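Local coordinates for N-acyl-D-glutamate deacylase (Bordetella bronchiseptica, PDB 3GIP), which hydrolyses N-acyl-D-glutamate to D-glutamate and a carboxylate, probably at a zinc centre, as a member of the amidohydrolase superfamily, at residues Glu165-Ala168 with Met169-Leu173; Met172-Ala175 with Ala176-Gly180; Leu234-Gly237 with Arg238-Cys242. One frame throughout, in Å; residues are numbered along the deposited sequence.

In the fold
Three short pieces of helix illustrate how a barrel enzyme of the amidohydrolase type builds its outer layer. Contacts 1 and 2 are consecutive on helix 163-179, share M172 and L173, and have centres about 10 Å apart. Contact 3 closes helix 226-240, its centre about 19 Å from that of contact 1 and about 20 Å from that of contact 2. It touches neither, the nearest atoms lying about 8 Å away in each case. Helix 198-210 is touched by side chains of all three. In the chain, contact 3 falls in the beta-alpha-beta unit between strand 214-218, which ends at zinc ligand H218, and strand 243-246, which precedes zinc ligand H248; C95 is the third protein ligand.

Contact 1. Residues Glu165-Ala168 with Met169-Leu173; sequences EQQA and MQDML
Q167 and D171, one helical turn apart, show how a glutamine can reach forward along a helix to a carboxylate. From CB the Q167 chain sets out with CG anti to the backbone N (chi1 -170°) and then bends at chi2, which carries it forward over the next turn. CG passes 3.8 Å from D171 OD2, CD lies 4.1 Å from D171 OD1, and at the tip NE2 donates to D171 OD1 at 3.0 Å. The N-H points well at its target, and the acceptor lies in the plane of the Q167 amide. At the other end the geometry is less regular, because the amide nitrogen sits above the carboxylate plane, 47° out of it. The same pair is joined through the backbone, D171 N donating to Q167 O at 2.8 Å, so that two bonds link these residues.

On the buried side of the helix M169 leans back over the preceding turn. Its CG rests 3.4 Å from E165 O, the carbonyl that M169 N bonds at 2.9 Å, while CE at the end of the bent thioether chain comes 4.0 Å from Q166 OE1. The amide nitrogen of Q166 is engaged with E200 O, and E165 OE1 accepts from T162 N near the start of the helix. M169 also meets R150 and A153 of helix 146-153. The Q167-D171 bond is an i to i+4 side-chain pair on the exposed side; with M169 packed inward it marks 163-179 as an amphipathic helix on the outside of the barrel.

Contact 2. Residues Met172-Ala175 with Ala176-Gly180; sequences MLQA and ALEAG
A Schellman motif ends helix 163-179 at G180, and in the turns before it L173 meets L177 while Q174 meets E178. G180 takes a positive phi of 125°, and two backbone bonds turn back into the last helical turn; one runs from G180 N to L177 O at 3.1 Å. L177 O also accepts from R213 NH1, so this carbonyl at the helix end is gripped twice. On the buried side L173 CD1 lies 3.8 Å from the branch carbon CG of L177. L177 CG rests 3.2 Å from L173 O, the carbonyl that also receives L177 N at 2.9 Å.

On the outer side the extended Q174 chain sends NE2 to E178 OE2, 3.1 Å away and almost straight at 172°. The acceptor lies close to the amide plane, yet the carboxylate is turned 79° from that plane and is met from above its own. A179 N still reaches A175 O at 2.9 Å, though at a bent angle.

Among its neighbours, this end of the helix is flanked by L204 and V207 of helix 198-210, by V124 and P125 of helix 124-133, and by V144 of strand 139-145.

Contact 3. Residues Leu234-Gly237 with Arg238-Cys242; sequences LAIG and RGTGC
A chi1 of 66° at T240 places OG1 between its own backbone N and carbonyl carbon, from where the hydroxyl reaches back to I236 O at 2.7 Å. T240 N bonds the same oxygen at 3.0 Å, and the two donors approach from opposite faces of the carbonyl plane. The hydroxyl is used a second time, since OG1 accepts from C242 N at 3.2 Å to make an ST turn. One threonine thus links a carbonyl of the last helical turn, I236 O, to the backbone N of C242.

R238 is shaped by a different torsion. Its chain is bent at chi3 (-53°), which folds the guanidinium back over the peptide between L234 and A235. L234 C sits under the centre of the group, 4.0 Å from its plane, and A235 N lies nearer the rim on the same face. NH2 passes 3.6 Å from A235 CB, and its charge is met by E231, with which it forms a salt bridge. N266, Q273 and V275 also touch the arginine side chain.

G241 is the first residue to leave the helix, with positive phi, and its N bonds G237 O at 2.6 Å, bent to 136°. Inward, I236 packs on L201 and A205 of helix 198-210. The chemistry implies a helix end whose last carbonyls keep donors: I236 O has two, on opposite faces, and G237 O has the short, bent bond from G241 N, while the threonine hydroxyl, donor and acceptor at once, probably fixes the direction in which the chain departs toward strand 243-246.

Contact 1. Residues Glu165-Ala168 with Met169-Leu173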
ATOM      1  N   GLU A 165     -18.291 -13.881  19.844  1.00 19.01           N
ATOM      2  CA  GLU A 165     -17.113 -13.103  19.463  1.00 17.93           C
ATOM      3  C   GLU A 165     -17.002 -13.022  17.942  1.00 17.71           C
ATOM      4  O   GLU A 165     -16.630 -11.983  17.396  1.00 17.82           O
ATOM      5  CB  GLU A 165     -15.845 -13.721  20.063  1.00 18.17           C
ATOM      6  CG  GLU A 165     -15.809 -13.659  21.585  1.00 19.49           C
ATOM      7  CD  GLU A 165     -14.637 -14.409  22.187  1.00 20.40           C
ATOM      8  OE1 GLU A 165     -14.301 -15.498  21.678  1.00 20.78           O
ATOM      9  OE2 GLU A 165     -14.062 -13.917  23.184  1.00 19.31           O
ATOM     10  N   GLN A 166     -17.333 -14.116  17.260  1.00 17.33           N
ATOM     11  CA  GLN A 166     -17.289 -14.127  15.801  1.00 17.26           C
ATOM     12  C   GLN A 166     -18.300 -13.107  15.293  1.00 17.88           C
ATOM     13  O   GLN A 166     -18.014 -12.334  14.378  1.00 17.60           O
ATOM     14  CB  GLN A 166     -17.638 -15.514  15.261  1.00 16.49           C
ATOM     15  CG  GLN A 166     -17.740 -15.603  13.735  1.00 17.81           C
ATOM     16  CD  GLN A 166     -16.406 -15.393  13.037  1.00 18.39           C
ATOM     17  OE1 GLN A 166     -15.378 -15.911  13.472  1.00 19.27           O
ATOM     18  NE2 GLN A 166     -16.422 -14.644  11.935  1.00 18.43           N
ATOM     19  N   GLN A 167     -19.486 -13.095  15.896  1.00 17.04           N
ATOM     20  CA  GLN A 167     -20.512 -12.152  15.474  1.00 17.81           C
ATOM     21  C   GLN A 167     -20.097 -10.721  15.807  1.00 16.92           C
ATOM     22  O   GLN A 167     -20.418  -9.788  15.071  1.00 17.43           O
ATOM     23  CB  GLN A 167     -21.852 -12.477  16.142  1.00 18.53           C
ATOM     24  CG  GLN A 167     -23.028 -11.694  15.572  1.00 19.66           C
ATOM     25  CD  GLN A 167     -23.192 -11.898  14.073  1.00 19.09           C
ATOM     26  OE1 GLN A 167     -23.287 -13.029  13.598  1.00 20.48           O
ATOM     27  NE2 GLN A 167     -23.228 -10.801  13.325  1.00 20.99           N
ATOM     28  N   ALA A 168     -19.383 -10.548  16.914  1.00 17.44           N
ATOM     29  CA  ALA A 168     -18.928  -9.219  17.312  1.00 17.94           C
ATOM     30  C   ALA A 168     -17.949  -8.679  16.275  1.00 17.40           C
ATOM     31  O   ALA A 168     -18.007  -7.508  15.901  1.00 18.96           O
ATOM     32  CB  ALA A 168     -18.261  -9.275  18.677  1.00 18.24           C
ATOM     33  N   MET A 169     -17.046  -9.535  15.810  1.00 18.44           N
ATOM     34  CA  MET A 169     -16.079  -9.107  14.808  1.00 17.72           C
ATOM     35  C   MET A 169     -16.793  -8.763  13.506  1.00 17.82           C
ATOM     36  O   MET A 169     -16.439  -7.796  12.829  1.00 17.49           O
ATOM     37  CB  MET A 169     -15.030 -10.197  14.573  1.00 18.13           C
ATOM     38  CG  MET A 169     -14.116 -10.431  15.769  1.00 18.07           C
ATOM     39  SD  MET A 169     -12.685 -11.478  15.397  1.00 17.05           S
ATOM     40  CE  MET A 169     -13.411 -13.096  15.569  1.00 17.08           C
ATOM     41  N   GLN A 170     -17.811  -9.544  13.160  1.00 16.91           N
ATOM     42  CA  GLN A 170     -18.562  -9.281  11.945  1.00 17.31           C
ATOM     43  C   GLN A 170     -19.335  -7.970  12.070  1.00 17.10           C
ATOM     44  O   GLN A 170     -19.400  -7.191  11.120  1.00 17.63           O
ATOM     45  CB  GLN A 170     -19.505 -10.449  11.641  1.00 16.57           C
ATOM     46  CG  GLN A 170     -18.782 -11.629  11.007  1.00 18.44           C
ATOM     47  CD  GLN A 170     -19.671 -12.830  10.775  1.00 19.03           C
ATOM     48  OE1 GLN A 170     -20.857 -12.698  10.460  1.00 23.03           O
ATOM     49  NE2 GLN A 170     -19.095 -14.017  10.904  1.00 16.21           N
ATOM     50  N   ASP A 171     -19.905  -7.718  13.246  1.00 17.62           N
ATOM     51  CA  ASP A 171     -20.651  -6.483  13.460  1.00 17.62           C
ATOM     52  C   ASP A 171     -19.715  -5.279  13.430  1.00 17.48           C
ATOM     53  O   ASP A 171     -20.078  -4.214  12.920  1.00 18.58           O
ATOM     54  CB  ASP A 171     -21.399  -6.526  14.796  1.00 18.62           C
ATOM     55  CG  ASP A 171     -22.553  -7.513  14.789  1.00 21.70           C
ATOM     56  OD1 ASP A 171     -23.051  -7.840  13.692  1.00 21.46           O
ATOM     57  OD2 ASP A 171     -22.974  -7.950  15.883  1.00 22.32           O
ATOM     58  N   MET A 172     -18.511  -5.449  13.974  1.00 17.67           N
ATOM     59  CA  MET A 172     -17.522  -4.375  13.977  1.00 18.71           C
ATOM     60  C   MET A 172     -17.119  -4.091  12.534  1.00 18.09           C
ATOM     61  O   MET A 172     -16.955  -2.937  12.136  1.00 18.27           O
ATOM     62  CB  MET A 172     -16.287  -4.777  14.783  1.00 19.88           C
ATOM     63  CG  MET A 172     -16.527  -4.923  16.278  1.00 23.70           C
ATOM     64  SD  MET A 172     -14.993  -5.280  17.166  1.00 25.47           S
ATOM     65  CE  MET A 172     -14.376  -3.642  17.408  1.00 30.62           C
ATOM     66  N   LEU A 173     -16.959  -5.151  11.750  1.00 17.88           N
ATOM     67  CA  LEU A 173     -16.593  -4.991  10.350  1.00 18.19           C
ATOM     68  C   LEU A 173     -17.728  -4.290   9.613  1.00 17.91           C
ATOM     69  O   LEU A 173     -17.496  -3.369   8.830  1.00 17.73           O
ATOM     70  CB  LEU A 173     -16.319  -6.351   9.705  1.00 17.13           C
ATOM     71  CG  LEU A 173     -16.174  -6.339   8.178  1.00 18.46           C
ATOM     72  CD1 LEU A 173     -15.085  -5.355   7.764  1.00 18.90           C
ATOM     73  CD2 LEU A 173     -15.851  -7.733   7.689  1.00 18.76           C
TER

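Contact 2. Residues Met172-Ala175 with Ala176-Gly180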
ATOM      1  N   MET A 172     -18.511  -5.449  13.974  1.00 17.67           N
ATOM      2  CA  MET A 172     -17.522  -4.375  13.977  1.00 18.71           C
ATOM      3  C   MET A 172     -17.119  -4.091  12.534  1.00 18.09           C
ATOM      4  O   MET A 172     -16.955  -2.937  12.136  1.00 18.27           O
ATOM      5  CB  MET A 172     -16.287  -4.777  14.783  1.00 19.88           C
ATOM      6  CG  MET A 172     -16.527  -4.923  16.278  1.00 23.70           C
ATOM      7  SD  MET A 172     -14.993  -5.280  17.166  1.00 25.47           S
ATOM      8  CE  MET A 172     -14.376  -3.642  17.408  1.00 30.62           C
ATOM      9  N   LEU A 173     -16.959  -5.151  11.750  1.00 17.88           N
ATOM     10  CA  LEU A 173     -16.593  -4.991  10.350  1.00 18.19           C
ATOM     11  C   LEU A 173     -17.728  -4.290   9.613  1.00 17.91           C
ATOM     12  O   LEU A 173     -17.496  -3.369   8.830  1.00 17.73           O
ATOM     13  CB  LEU A 173     -16.319  -6.351   9.705  1.00 17.13           C
ATOM     14  CG  LEU A 173     -16.174  -6.339   8.178  1.00 18.46           C
ATOM     15  CD1 LEU A 173     -15.085  -5.355   7.764  1.00 18.90           C
ATOM     16  CD2 LEU A 173     -15.851  -7.733   7.689  1.00 18.76           C
ATOM     17  N   GLN A 174     -18.960  -4.718   9.877  1.00 18.89           N
ATOM     18  CA  GLN A 174     -20.114  -4.117   9.220  1.00 18.22           C
ATOM     19  C   GLN A 174     -20.181  -2.624   9.508  1.00 18.39           C
ATOM     20  O   GLN A 174     -20.440  -1.821   8.611  1.00 19.14           O
ATOM     21  CB  GLN A 174     -21.410  -4.789   9.685  1.00 20.64           C
ATOM     22  CG  GLN A 174     -22.629  -4.343   8.894  1.00 23.31           C
ATOM     23  CD  GLN A 174     -23.909  -4.992   9.377  1.00 26.25           C
ATOM     24  OE1 GLN A 174     -23.943  -6.191   9.650  1.00 26.25           O
ATOM     25  NE2 GLN A 174     -24.977  -4.204   9.466  1.00 28.00           N
ATOM     26  N   ALA A 175     -19.947  -2.252  10.763  1.00 18.33           N
ATOM     27  CA  ALA A 175     -19.975  -0.850  11.148  1.00 20.10           C
ATOM     28  C   ALA A 175     -18.884  -0.075  10.412  1.00 19.40           C
ATOM     29  O   ALA A 175     -19.101   1.053   9.973  1.00 20.57           O
ATOM     30  CB  ALA A 175     -19.788  -0.716  12.654  1.00 19.44           C
ATOM     31  N   ALA A 176     -17.711  -0.687  10.278  1.00 19.99           N
ATOM     32  CA  ALA A 176     -16.595  -0.041   9.596  1.00 18.90           C
ATOM     33  C   ALA A 176     -16.943   0.188   8.129  1.00 17.27           C
ATOM     34  O   ALA A 176     -16.706   1.267   7.586  1.00 16.99           O
ATOM     35  CB  ALA A 176     -15.335  -0.902   9.713  1.00 18.10           C
ATOM     36  N   LEU A 177     -17.514  -0.828   7.490  1.00 18.40           N
ATOM     37  CA  LEU A 177     -17.899  -0.716   6.090  1.00 18.18           C
ATOM     38  C   LEU A 177     -18.998   0.328   5.912  1.00 18.40           C
ATOM     39  O   LEU A 177     -18.999   1.084   4.942  1.00 18.11           O
ATOM     40  CB  LEU A 177     -18.373  -2.071   5.558  1.00 16.69           C
ATOM     41  CG  LEU A 177     -17.351  -3.213   5.602  1.00 18.72           C
ATOM     42  CD1 LEU A 177     -17.935  -4.439   4.918  1.00 18.85           C
ATOM     43  CD2 LEU A 177     -16.063  -2.786   4.901  1.00 17.24           C
ATOM     44  N   GLU A 178     -19.939   0.373   6.850  1.00 20.03           N
ATOM     45  CA  GLU A 178     -21.015   1.350   6.758  1.00 21.32           C
ATOM     46  C   GLU A 178     -20.433   2.753   6.917  1.00 21.76           C
ATOM     47  O   GLU A 178     -20.958   3.720   6.363  1.00 23.68           O
ATOM     48  CB  GLU A 178     -22.080   1.076   7.831  1.00 22.40           C
ATOM     49  CG  GLU A 178     -22.695  -0.320   7.723  1.00 26.30           C
ATOM     50  CD  GLU A 178     -23.751  -0.602   8.778  1.00 28.73           C
ATOM     51  OE1 GLU A 178     -23.583  -0.152   9.932  1.00 30.63           O
ATOM     52  OE2 GLU A 178     -24.742  -1.294   8.456  1.00 29.37           O
ATOM     53  N   ALA A 179     -19.331   2.853   7.659  1.00 21.30           N
ATOM     54  CA  ALA A 179     -18.670   4.136   7.888  1.00 21.55           C
ATOM     55  C   ALA A 179     -17.845   4.579   6.681  1.00 21.03           C
ATOM     56  O   ALA A 179     -17.457   5.744   6.583  1.00 21.16           O
ATOM     57  CB  ALA A 179     -17.782   4.055   9.126  1.00 21.72           C
ATOM     58  N   GLY A 180     -17.566   3.651   5.769  1.00 20.25           N
ATOM     59  CA  GLY A 180     -16.803   4.012   4.585  1.00 18.58           C
ATOM     60  C   GLY A 180     -15.544   3.211   4.304  1.00 18.14           C
ATOM     61  O   GLY A 180     -14.869   3.468   3.307  1.00 17.82           O
TER

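Contact 3. Residues Leu234-Gly237 with Arg238-Cys242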
ATOM      1  N   LEU A 234      -7.798 -17.833  -1.707  1.00 15.37           N
ATOM      2  CA  LEU A 234      -8.605 -17.949  -2.919  1.00 14.07           C
ATOM      3  C   LEU A 234      -9.843 -18.785  -2.603  1.00 15.80           C
ATOM      4  O   LEU A 234     -10.923 -18.532  -3.134  1.00 16.42           O
ATOM      5  CB  LEU A 234      -7.808 -18.601  -4.054  1.00 15.16           C
ATOM      6  CG  LEU A 234      -6.717 -17.734  -4.687  1.00 15.32           C
ATOM      7  CD1 LEU A 234      -6.071 -18.499  -5.833  1.00 15.70           C
ATOM      8  CD2 LEU A 234      -7.313 -16.426  -5.194  1.00 18.02           C
ATOM      9  N   ALA A 235      -9.680 -19.771  -1.726  1.00 15.59           N
ATOM     10  CA  ALA A 235     -10.794 -20.630  -1.334  1.00 16.51           C
ATOM     11  C   ALA A 235     -11.862 -19.785  -0.653  1.00 16.51           C
ATOM     12  O   ALA A 235     -13.059 -20.007  -0.837  1.00 17.67           O
ATOM     13  CB  ALA A 235     -10.306 -21.724  -0.395  1.00 15.07           C
ATOM     14  N   ILE A 236     -11.424 -18.816   0.141  1.00 17.56           N
ATOM     15  CA  ILE A 236     -12.346 -17.925   0.832  1.00 17.80           C
ATOM     16  C   ILE A 236     -13.090 -17.088  -0.202  1.00 18.39           C
ATOM     17  O   ILE A 236     -14.293 -16.866  -0.088  1.00 19.34           O
ATOM     18  CB  ILE A 236     -11.589 -16.988   1.798  1.00 17.13           C
ATOM     19  CG1 ILE A 236     -10.976 -17.809   2.934  1.00 17.90           C
ATOM     20  CG2 ILE A 236     -12.527 -15.920   2.342  1.00 18.51           C
ATOM     21  CD1 ILE A 236     -10.044 -17.024   3.822  1.00 18.40           C
ATOM     22  N   GLY A 237     -12.366 -16.625  -1.217  1.00 17.01           N
ATOM     23  CA  GLY A 237     -12.987 -15.820  -2.252  1.00 17.35           C
ATOM     24  C   GLY A 237     -13.959 -16.604  -3.115  1.00 18.04           C
ATOM     25  O   GLY A 237     -15.024 -16.101  -3.465  1.00 19.04           O
ATOM     26  N   ARG A 238     -13.597 -17.834  -3.461  1.00 18.24           N
ATOM     27  CA  ARG A 238     -14.456 -18.668  -4.293  1.00 19.97           C
ATOM     28  C   ARG A 238     -15.727 -19.075  -3.557  1.00 20.71           C
ATOM     29  O   ARG A 238     -16.802 -19.159  -4.153  1.00 19.75           O
ATOM     30  CB  ARG A 238     -13.699 -19.919  -4.750  1.00 21.63           C
ATOM     31  CG  ARG A 238     -12.511 -19.617  -5.657  1.00 24.99           C
ATOM     32  CD  ARG A 238     -11.801 -20.881  -6.117  1.00 28.06           C
ATOM     33  NE  ARG A 238     -11.422 -21.731  -4.993  1.00 29.38           N
ATOM     34  CZ  ARG A 238     -10.190 -22.173  -4.764  1.00 28.65           C
ATOM     35  NH1 ARG A 238      -9.193 -21.850  -5.581  1.00 26.22           N
ATOM     36  NH2 ARG A 238      -9.955 -22.945  -3.712  1.00 26.84           N
ATOM     37  N   GLY A 239     -15.602 -19.317  -2.257  1.00 19.92           N
ATOM     38  CA  GLY A 239     -16.756 -19.720  -1.478  1.00 20.10           C
ATOM     39  C   GLY A 239     -17.712 -18.596  -1.132  1.00 20.88           C
ATOM     40  O   GLY A 239     -18.923 -18.806  -1.080  1.00 23.19           O
ATOM     41  N   THR A 240     -17.180 -17.397  -0.907  1.00 19.67           N
ATOM     42  CA  THR A 240     -18.013 -16.253  -0.538  1.00 18.32           C
ATOM     43  C   THR A 240     -18.254 -15.250  -1.657  1.00 18.77           C
ATOM     44  O   THR A 240     -19.179 -14.438  -1.579  1.00 19.84           O
ATOM     45  CB  THR A 240     -17.393 -15.474   0.636  1.00 19.16           C
ATOM     46  OG1 THR A 240     -16.157 -14.885   0.213  1.00 18.02           O
ATOM     47  CG2 THR A 240     -17.129 -16.401   1.810  1.00 18.53           C
ATOM     48  N   GLY A 241     -17.422 -15.296  -2.692  1.00 18.15           N
ATOM     49  CA  GLY A 241     -17.563 -14.361  -3.794  1.00 18.17           C
ATOM     50  C   GLY A 241     -16.953 -13.008  -3.460  1.00 18.28           C
ATOM     51  O   GLY A 241     -17.113 -12.037  -4.202  1.00 19.06           O
ATOM     52  N   CYS A 242     -16.246 -12.941  -2.338  1.00 16.54           N
ATOM     53  CA  CYS A 242     -15.626 -11.697  -1.904  1.00 16.17           C
ATOM     54  C   CYS A 242     -14.414 -11.315  -2.750  1.00 15.56           C
ATOM     55  O   CYS A 242     -13.495 -12.120  -2.929  1.00 16.99           O
ATOM     56  CB  CYS A 242     -15.199 -11.812  -0.437  1.00 16.69           C
ATOM     57  SG  CYS A 242     -14.692 -10.251   0.317  1.00 17.07           S
TER